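Local atomic coordinates of regulator of nonsense transcripts 2 (Homo sapiens, PDB entry 4CEM), a protein that takes part in nonsense-mediated mRNA decay and carries three MIF4G domains, the first of which is the helical domain described here. Residues K61-T66 / I93-L98; S101-A106 / D149-A154; P141-L146 / H188-I193. One frame throughout, in Å; residues are numbered along the deposited sequence.

Interaction 1. Residues K61-T66 / I93-L98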
loop_
_atom_site.group_PDB
_atom_site.type_symbol
_atom_site.label_atom_id
_atom_site.label_comp_id
_atom_site.label_asym_id
_atom_site.label_seq_id
_atom_site.Cartn_x
_atom_site.Cartn_y
_atom_site.Cartn_z
ATOM N N LYS A 61 -10.811 -18.380 -10.737
ATOM C CA LYS A 61 -10.912 -17.019 -11.277
ATOM C C LYS A 61 -10.443 -15.980 -10.279
ATOM O O LYS A 61 -9.842 -14.975 -10.661
ATOM C CB LYS A 61 -12.346 -16.701 -11.702
ATOM C CG LYS A 61 -12.653 -17.097 -13.132
ATOM C CD LYS A 61 -14.132 -17.346 -13.337
ATOM C CE LYS A 61 -14.411 -17.868 -14.738
ATOM N NZ LYS A 61 -15.201 -19.137 -14.708
ATOM N N LEU A 62 -10.688 -16.234 -8.999
ATOM C CA LEU A 62 -10.223 -15.339 -7.939
ATOM C C LEU A 62 -8.696 -15.173 -7.873
ATOM O O LEU A 62 -8.196 -14.303 -7.149
ATOM C CB LEU A 62 -10.742 -15.808 -6.573
ATOM C CG LEU A 62 -12.217 -15.532 -6.270
ATOM C CD1 LEU A 62 -12.678 -16.250 -5.001
ATOM C CD2 LEU A 62 -12.454 -14.028 -6.174
ATOM N N LYS A 63 -7.949 -16.000 -8.596
ATOM C CA LYS A 63 -6.494 -15.862 -8.606
ATOM C C LYS A 63 -6.028 -14.727 -9.493
ATOM O O LYS A 63 -4.927 -14.236 -9.313
ATOM C CB LYS A 63 -5.825 -17.176 -9.014
ATOM C CG LYS A 63 -6.031 -18.267 -7.976
ATOM C CD LYS A 63 -5.255 -19.540 -8.275
ATOM C CE LYS A 63 -4.971 -20.307 -6.982
ATOM N NZ LYS A 63 -5.064 -21.781 -7.158
ATOM N N THR A 64 -6.870 -14.294 -10.427
ATOM C CA THR A 64 -6.537 -13.208 -11.349
ATOM C C THR A 64 -7.613 -12.120 -11.314
ATOM O O THR A 64 -8.240 -11.809 -12.331
ATOM C CB THR A 64 -6.422 -13.751 -12.784
ATOM O OG1 THR A 64 -7.640 -14.427 -13.137
ATOM C CG2 THR A 64 -5.250 -14.723 -12.898
ATOM N N ILE A 65 -7.841 -11.553 -10.134
ATOM C CA ILE A 65 -8.894 -10.559 -9.970
ATOM C C ILE A 65 -8.520 -9.297 -10.727
ATOM O O ILE A 65 -7.399 -8.827 -10.646
ATOM C CB ILE A 65 -9.154 -10.217 -8.491
ATOM C CG1 ILE A 65 -9.793 -11.411 -7.785
ATOM C CG2 ILE A 65 -10.069 -9.002 -8.376
ATOM C CD1 ILE A 65 -9.868 -11.260 -6.277
ATOM N N THR A 66 -9.487 -8.753 -11.445
ATOM C CA THR A 66 -9.255 -7.654 -12.359
ATOM C C THR A 66 -10.446 -6.712 -12.373
ATOM O O THR A 66 -11.580 -7.158 -12.286
ATOM C CB THR A 66 -9.000 -8.225 -13.750
ATOM O OG1 THR A 66 -7.597 -8.444 -13.891
ATOM C CG2 THR A 66 -9.488 -7.302 -14.831
ATOM N N ILE A 93 -7.253 -15.364 -3.269
ATOM C CA ILE A 93 -7.230 -13.918 -3.021
ATOM C C ILE A 93 -5.867 -13.443 -2.501
ATOM O O ILE A 93 -5.348 -12.435 -2.967
ATOM C CB ILE A 93 -8.352 -13.503 -2.033
ATOM C CG1 ILE A 93 -9.728 -13.649 -2.693
ATOM C CG2 ILE A 93 -8.155 -12.077 -1.542
ATOM C CD1 ILE A 93 -10.883 -13.620 -1.720
ATOM N N VAL A 94 -5.279 -14.161 -1.552
ATOM C CA VAL A 94 -3.991 -13.739 -1.000
ATOM C C VAL A 94 -2.834 -13.889 -1.999
ATOM O O VAL A 94 -1.931 -13.053 -2.037
ATOM C CB VAL A 94 -3.655 -14.487 0.302
ATOM C CG1 VAL A 94 -2.269 -14.098 0.798
ATOM C CG2 VAL A 94 -4.706 -14.195 1.362
ATOM N N GLU A 95 -2.868 -14.935 -2.817
ATOM C CA GLU A 95 -1.791 -15.192 -3.783
ATOM C C GLU A 95 -1.916 -14.347 -5.055
ATOM O O GLU A 95 -0.912 -13.996 -5.661
ATOM C CB GLU A 95 -1.757 -16.677 -4.151
ATOM C CG GLU A 95 -1.388 -17.596 -2.984
ATOM C CD GLU A 95 -2.009 -18.992 -3.072
ATOM O OE1 GLU A 95 -2.780 -19.269 -4.028
ATOM O OE2 GLU A 95 -1.728 -19.816 -2.166
ATOM N N ALA A 96 -3.144 -14.034 -5.456
ATOM C CA ALA A 96 -3.393 -13.276 -6.681
ATOM C C ALA A 96 -2.485 -12.048 -6.818
ATOM O O ALA A 96 -2.272 -11.311 -5.861
ATOM C CB ALA A 96 -4.850 -12.848 -6.738
ATOM N N LYS A 97 -1.952 -11.839 -8.017
ATOM C CA LYS A 97 -1.068 -10.708 -8.293
ATOM C C LYS A 97 -1.891 -9.556 -8.852
ATOM O O LYS A 97 -2.300 -9.576 -10.011
ATOM C CB LYS A 97 0.024 -11.122 -9.281
ATOM C CG LYS A 97 0.954 -12.201 -8.740
ATOM C CD LYS A 97 1.478 -13.103 -9.848
ATOM C CE LYS A 97 2.215 -14.311 -9.288
ATOM N NZ LYS A 97 2.426 -15.358 -10.329
ATOM N N LEU A 98 -2.140 -8.561 -8.010
ATOM C CA LEU A 98 -3.020 -7.453 -8.355
ATOM C C LEU A 98 -2.221 -6.242 -8.807
ATOM O O LEU A 98 -1.238 -5.873 -8.174
ATOM C CB LEU A 98 -3.853 -7.058 -7.134
ATOM C CG LEU A 98 -4.792 -8.114 -6.550
ATOM C CD1 LEU A 98 -5.183 -7.761 -5.120
ATOM C CD2 LEU A 98 -6.027 -8.260 -7.424
#
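I65 and L62 supply the apolar half of this contact, meeting I93 and L98 from the loop that follows helix 52-61. CB of I65 lies 3.8 Å from CD2 of L98, while CD1 of I65 approaches CG1 of I93 at 4.3 Å. Two torsions account for the second approach: chi1 of I65 (-69°) sets CG1 anti to the carbonyl carbon, and chi2 (170°) extends CD1 away from CA. L62 adds a looser touch to the same I93 branch, with CD2 4.4 Å from CG1. L62 also rests on L109 and F113 of helix 103-116, and L98 on F152 of helix 143-158, so the apolar cluster continues into the interior.

A second group of contacts sets loop carbonyls against aliphatic carbons. A96, the first residue to leave helical geometry after helix 86-95, directs its CB at the loop, and the O of L62 is 3.7 Å from it. The O of K63 also faces this methyl. The O of I65 lies 3.5 Å from CD2 of L98. No hydrogen bond spans the two segments. In the all-helical MIF4G fold, whose helices stack in a HEAT-like manner, the contact joins an interhelical loop to the end of helix 86-95 and the residues just after it, mainly through van der Waals packing, with the CA atoms of K63 and A96 only 4.5 Å apart.

The charged pair lies at the exposed side. K63 and E95 run side by side and point the same way; CE of K63 is 3.8 Å from OE1 of E95. NZ of K63 stands 4.6 Å from OE1 of E95, where opposite charges may attract without the charged atoms touching.

Interaction 2. Residues S101-A106 / D149-A154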
loop_
_atom_site.group_PDB
_atom_site.type_symbol
_atom_site.label_atom_id
_atom_site.label_comp_id
_atom_site.label_asym_id
_atom_site.label_seq_id
_atom_site.Cartn_x
_atom_site.Cartn_y
_atom_site.Cartn_z
ATOM N N SER A 101 -4.308 -0.770 -9.914
ATOM C CA SER A 101 -5.683 -0.423 -10.277
ATOM C C SER A 101 -6.725 -1.518 -10.008
ATOM O O SER A 101 -7.919 -1.284 -10.193
ATOM C CB SER A 101 -5.747 -0.034 -11.762
ATOM O OG SER A 101 -5.446 -1.135 -12.606
ATOM N N ASP A 102 -6.283 -2.705 -9.593
ATOM C CA ASP A 102 -7.185 -3.837 -9.367
ATOM C C ASP A 102 -7.577 -4.021 -7.893
ATOM O O ASP A 102 -8.515 -4.763 -7.597
ATOM C CB ASP A 102 -6.537 -5.136 -9.881
ATOM C CG ASP A 102 -6.500 -5.226 -11.406
ATOM O OD1 ASP A 102 -7.479 -4.814 -12.067
ATOM O OD2 ASP A 102 -5.490 -5.735 -11.941
ATOM N N VAL A 103 -6.871 -3.359 -6.975
ATOM C CA VAL A 103 -7.073 -3.593 -5.538
ATOM C C VAL A 103 -8.495 -3.256 -5.065
ATOM O O VAL A 103 -9.067 -3.986 -4.252
ATOM C CB VAL A 103 -6.047 -2.827 -4.685
ATOM C CG1 VAL A 103 -6.338 -3.009 -3.202
ATOM C CG2 VAL A 103 -4.634 -3.286 -5.005
ATOM N N ASN A 104 -9.079 -2.176 -5.577
ATOM C CA ASN A 104 -10.464 -1.849 -5.239
ATOM C C ASN A 104 -11.438 -2.961 -5.596
ATOM O O ASN A 104 -12.359 -3.228 -4.838
ATOM C CB ASN A 104 -10.914 -0.549 -5.906
ATOM C CG ASN A 104 -10.381 0.698 -5.203
ATOM O OD1 ASN A 104 -10.071 0.680 -4.007
ATOM N ND2 ASN A 104 -10.298 1.801 -5.948
ATOM N N CYS A 105 -11.246 -3.609 -6.742
ATOM C CA CYS A 105 -12.098 -4.739 -7.114
ATOM C C CYS A 105 -11.957 -5.881 -6.111
ATOM O O CYS A 105 -12.957 -6.413 -5.623
ATOM C CB CYS A 105 -11.774 -5.247 -8.517
ATOM S SG CYS A 105 -12.822 -6.624 -9.040
ATOM N N ALA A 106 -10.719 -6.246 -5.788
ATOM C CA ALA A 106 -10.473 -7.321 -4.824
ATOM C C ALA A 106 -11.168 -7.025 -3.492
ATOM O O ALA A 106 -11.802 -7.911 -2.896
ATOM C CB ALA A 106 -8.984 -7.518 -4.612
ATOM N N ASP A 149 0.377 -5.934 -1.391
ATOM C CA ASP A 149 -0.106 -6.615 -0.192
ATOM C C ASP A 149 -0.339 -5.630 0.940
ATOM O O ASP A 149 -1.388 -5.650 1.592
ATOM C CB ASP A 149 0.887 -7.687 0.283
ATOM C CG ASP A 149 0.846 -8.958 -0.555
ATOM O OD1 ASP A 149 0.132 -8.986 -1.581
ATOM O OD2 ASP A 149 1.537 -9.937 -0.177
ATOM N N LEU A 150 0.646 -4.768 1.174
ATOM C CA LEU A 150 0.555 -3.807 2.266
ATOM C C LEU A 150 -0.635 -2.876 2.047
ATOM O O LEU A 150 -1.412 -2.628 2.963
ATOM C CB LEU A 150 1.851 -3.013 2.415
ATOM C CG LEU A 150 1.980 -2.249 3.736
ATOM C CD1 LEU A 150 2.178 -3.211 4.895
ATOM C CD2 LEU A 150 3.121 -1.243 3.680
ATOM N N ARG A 151 -0.797 -2.382 0.828
ATOM C CA ARG A 151 -1.946 -1.549 0.523
ATOM C C ARG A 151 -3.236 -2.331 0.718
ATOM O O ARG A 151 -4.217 -1.806 1.255
ATOM C CB ARG A 151 -1.882 -1.029 -0.906
ATOM C CG ARG A 151 -3.158 -0.317 -1.332
ATOM C CD ARG A 151 -3.130 0.029 -2.799
ATOM N NE ARG A 151 -4.391 0.620 -3.225
ATOM C CZ ARG A 151 -4.655 0.994 -4.474
ATOM N NH1 ARG A 151 -3.746 0.835 -5.428
ATOM N NH2 ARG A 151 -5.832 1.528 -4.772
ATOM N N PHE A 152 -3.225 -3.583 0.263
ATOM C CA PHE A 152 -4.402 -4.441 0.318
ATOM C C PHE A 152 -4.829 -4.650 1.778
ATOM O O PHE A 152 -5.961 -4.334 2.131
ATOM C CB PHE A 152 -4.108 -5.769 -0.382
ATOM C CG PHE A 152 -5.333 -6.611 -0.713
ATOM C CD1 PHE A 152 -6.623 -6.250 -0.327
ATOM C CD2 PHE A 152 -5.172 -7.797 -1.426
ATOM C CE1 PHE A 152 -7.705 -7.052 -0.638
ATOM C CE2 PHE A 152 -6.254 -8.599 -1.734
ATOM C CZ PHE A 152 -7.521 -8.224 -1.342
ATOM N N ILE A 153 -3.930 -5.134 2.637
ATOM C CA ILE A 153 -4.301 -5.347 4.049
ATOM C C ILE A 153 -4.693 -4.037 4.744
ATOM O O ILE A 153 -5.550 -4.040 5.652
ATOM C CB ILE A 153 -3.230 -6.105 4.875
ATOM C CG1 ILE A 153 -1.950 -5.290 5.023
ATOM C CG2 ILE A 153 -2.933 -7.473 4.260
ATOM C CD1 ILE A 153 -0.924 -5.962 5.905
ATOM N N ALA A 154 -4.084 -2.929 4.301
ATOM C CA ALA A 154 -4.497 -1.579 4.727
ATOM C C ALA A 154 -5.973 -1.310 4.414
ATOM O O ALA A 154 -6.739 -1.007 5.320
ATOM C CB ALA A 154 -3.623 -0.519 4.081
#
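V103 and A106 of helix 103-116 face R151 and F152 of helix 143-158, a buried helix-to-helix contact within the all-helical MIF4G domain. The flat guanidinium of R151 receives V103 on one face: CB of V103 sits 4.0 Å above its plane, over the centre, and CG1 of V103 is 4.1 Å from NE of R151. The arginine reaches this place as an extended chain, with CG anti to the backbone N (chi1 172°) and no bend as far as NE. The V103 and R151 side chains cross obliquely, and what joins them is dispersion rather than a polar bond.

F152 makes the other half of the first shell. Its CZ comes within 3.7 Å of CB of A106, and its CD1 is 4.3 Å from CG1 of V103. Thus V103, one turn before A106, meets both R151 and F152, and its CA is 6.5 Å from that of F152.

Further out, I100 and H198 touch the R151 side chain, the latter from helix 189-204. D102, near the start of its segment, accepts a hydrogen bond at OD1 from N of E67, in the loop between helix 52-61 and helix 70-79. N of A106 bonds to O of D102 at 3.2 Å.

Interaction 3. Residues P141-L146 / H188-I193; sequences PNITKL and HVSVVI
The imidazole of H188 meets I143 and L146 mainly through its CD2 atom, which both branched side chains approach. From I143, CG1 and CD1 each lie 3.7 Å from CD2 of H188, and both are slightly farther from NE2, so this aliphatic arm touches the ring with two consecutive carbons. CD2 of L146 adds a third touch, 4.0 Å from CD2 of H188, and the two side chains cross at about a right angle. The contact brings together the first turns of helix 143-158 and helix 189-204 in the HEAT-like helical stack of the MIF4G domain, near the surface.

H188 occupies the N-cap position of its helix. Its chi1 of -58° places CG anti to the carbonyl carbon, with the CD2 side of the ring at I143. The residue is held at the backbone as well, its N bonding to OD2 of D182, while ring ND1 has a hydrogen-bonding partner elsewhere. I178 and A181 of helix 164-181 also touch the H188 side chain, and I178 reaches L146 too, so a third helix backs the cluster.

The other branch of I143 serves a different partner. Chi1 of -79° sets CG1 beside the backbone N, toward the ring, and leaves CG2 anti to that N, facing V191, nearly one helical turn on from H188. No hydrogen bond links the segments; aliphatic carbons meet the imidazole and one another by van der Waals contact. CG2 of V191 lies 3.4 Å from CG2 of I143 and 3.8 Å from the O of I143.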
loop_
_atom_site.group_PDB
_atom_site.type_symbol
_atom_site.label_atom_id
_atom_site.label_comp_id
_atom_site.label_asym_id
_atom_site.label_seq_id
_atom_site.Cartn_x
_atom_site.Cartn_y
_atom_site.Cartn_z
ATOM N N PRO A 141 13.773 -10.936 -1.869
ATOM C CA PRO A 141 12.528 -10.198 -1.680
ATOM C C PRO A 141 11.721 -10.071 -2.978
ATOM O O PRO A 141 12.303 -9.858 -4.045
ATOM C CB PRO A 141 13.011 -8.821 -1.200
ATOM C CG PRO A 141 14.319 -9.089 -0.535
ATOM C CD PRO A 141 14.937 -10.219 -1.308
ATOM N N ASN A 142 10.404 -10.245 -2.882
ATOM C CA ASN A 142 9.488 -9.883 -3.962
ATOM C C ASN A 142 8.713 -8.624 -3.557
ATOM O O ASN A 142 7.593 -8.695 -3.041
ATOM C CB ASN A 142 8.539 -11.037 -4.284
ATOM C CG ASN A 142 7.671 -10.761 -5.502
ATOM O OD1 ASN A 142 7.847 -9.768 -6.211
ATOM N ND2 ASN A 142 6.721 -11.648 -5.748
ATOM N N ILE A 143 9.337 -7.474 -3.795
ATOM C CA ILE A 143 8.825 -6.180 -3.333
ATOM C C ILE A 143 7.530 -5.775 -4.043
ATOM O O ILE A 143 6.629 -5.204 -3.423
ATOM C CB ILE A 143 9.911 -5.081 -3.483
ATOM C CG1 ILE A 143 10.908 -5.179 -2.316
ATOM C CG2 ILE A 143 9.289 -3.692 -3.550
ATOM C CD1 ILE A 143 11.955 -4.088 -2.289
ATOM N N THR A 144 7.439 -6.088 -5.334
ATOM C CA THR A 144 6.255 -5.782 -6.133
ATOM C C THR A 144 4.968 -6.280 -5.462
ATOM O O THR A 144 3.979 -5.549 -5.387
ATOM C CB THR A 144 6.370 -6.399 -7.543
ATOM O OG1 THR A 144 7.665 -6.113 -8.087
ATOM C CG2 THR A 144 5.306 -5.844 -8.474
ATOM N N LYS A 145 4.995 -7.513 -4.962
ATOM C CA LYS A 145 3.827 -8.109 -4.299
ATOM C C LYS A 145 3.629 -7.545 -2.886
ATOM O O LYS A 145 2.498 -7.228 -2.500
ATOM C CB LYS A 145 3.959 -9.637 -4.268
ATOM C CG LYS A 145 2.834 -10.396 -3.566
ATOM C CD LYS A 145 1.503 -10.294 -4.295
ATOM C CE LYS A 145 0.565 -11.443 -3.928
ATOM N NZ LYS A 145 0.481 -11.710 -2.460
ATOM N N LEU A 146 4.714 -7.427 -2.118
ATOM C CA LEU A 146 4.641 -6.815 -0.784
ATOM C C LEU A 146 4.080 -5.388 -0.846
ATOM O O LEU A 146 3.369 -4.965 0.063
ATOM C CB LEU A 146 6.011 -6.799 -0.095
ATOM C CG LEU A 146 6.086 -6.104 1.277
ATOM C CD1 LEU A 146 5.235 -6.811 2.331
ATOM C CD2 LEU A 146 7.528 -6.008 1.735
ATOM N N HIS A 188 12.930 -0.785 0.138
ATOM C CA HIS A 188 11.470 -0.799 0.214
ATOM C C HIS A 188 10.855 0.585 0.111
ATOM O O HIS A 188 9.685 0.759 0.439
ATOM C CB HIS A 188 11.016 -1.467 1.521
ATOM C CG HIS A 188 11.511 -2.895 1.698
ATOM N ND1 HIS A 188 12.611 -3.199 2.413
ATOM C CD2 HIS A 188 10.991 -4.109 1.245
ATOM C CE1 HIS A 188 12.794 -4.533 2.406
ATOM N NE2 HIS A 188 11.803 -5.087 1.691
ATOM N N VAL A 189 11.607 1.577 -0.363
ATOM C CA VAL A 189 11.132 2.969 -0.333
ATOM C C VAL A 189 9.806 3.126 -1.055
ATOM O O VAL A 189 8.858 3.702 -0.508
ATOM C CB VAL A 189 12.132 3.955 -0.959
ATOM C CG1 VAL A 189 11.627 5.379 -0.803
ATOM C CG2 VAL A 189 13.488 3.816 -0.302
ATOM N N SER A 190 9.746 2.607 -2.279
ATOM C CA SER A 190 8.537 2.676 -3.095
ATOM C C SER A 190 7.351 1.960 -2.436
ATOM O O SER A 190 6.199 2.318 -2.668
ATOM C CB SER A 190 8.792 2.072 -4.476
ATOM O OG SER A 190 8.873 0.662 -4.387
ATOM N N VAL A 191 7.634 0.942 -1.628
ATOM C CA VAL A 191 6.594 0.264 -0.854
ATOM C C VAL A 191 6.016 1.187 0.228
ATOM O O VAL A 191 4.802 1.198 0.449
ATOM C CB VAL A 191 7.115 -1.056 -0.234
ATOM C CG1 VAL A 191 6.162 -1.582 0.823
ATOM C CG2 VAL A 191 7.316 -2.094 -1.328
ATOM N N VAL A 192 6.879 1.964 0.884
ATOM C CA VAL A 192 6.438 2.888 1.934
ATOM C C VAL A 192 5.708 4.090 1.340
ATOM O O VAL A 192 4.745 4.591 1.918
ATOM C CB VAL A 192 7.616 3.385 2.784
ATOM C CG1 VAL A 192 7.142 4.389 3.820
ATOM C CG2 VAL A 192 8.301 2.213 3.463
ATOM N N ILE A 193 6.167 4.543 0.178
ATOM C CA ILE A 193 5.546 5.668 -0.502
ATOM C C ILE A 193 4.142 5.295 -0.970
ATOM O O ILE A 193 3.181 6.029 -0.709
ATOM C CB ILE A 193 6.406 6.141 -1.685
ATOM C CG1 ILE A 193 7.706 6.749 -1.152
ATOM C CG2 ILE A 193 5.647 7.159 -2.516
ATOM C CD1 ILE A 193 8.813 6.843 -2.174
#

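In the fold
The three contacts follow one another through the helical MIF4G domain. Interactions 1 and 2 have centres about 10 Å apart, interactions 2 and 3 about 14 Å, and interactions 1 and 3 about 18 Å. Interaction 1 closes along the chain before the others open, whereas the segments of interactions 2 and 3 alternate. Helix 143-158 serves both of these, using its start for interaction 3 and its middle for interaction 2. Direct touches link all three: I65 CG2 is 3.7 Å from C105 SG, L150 CD2 is 4.2 Å from V191 CG1, and K145 NZ makes a probable hydrogen bond of 2.8 Å to V94 O. Packing is therefore continuous from helix 86-95 to helix 189-204.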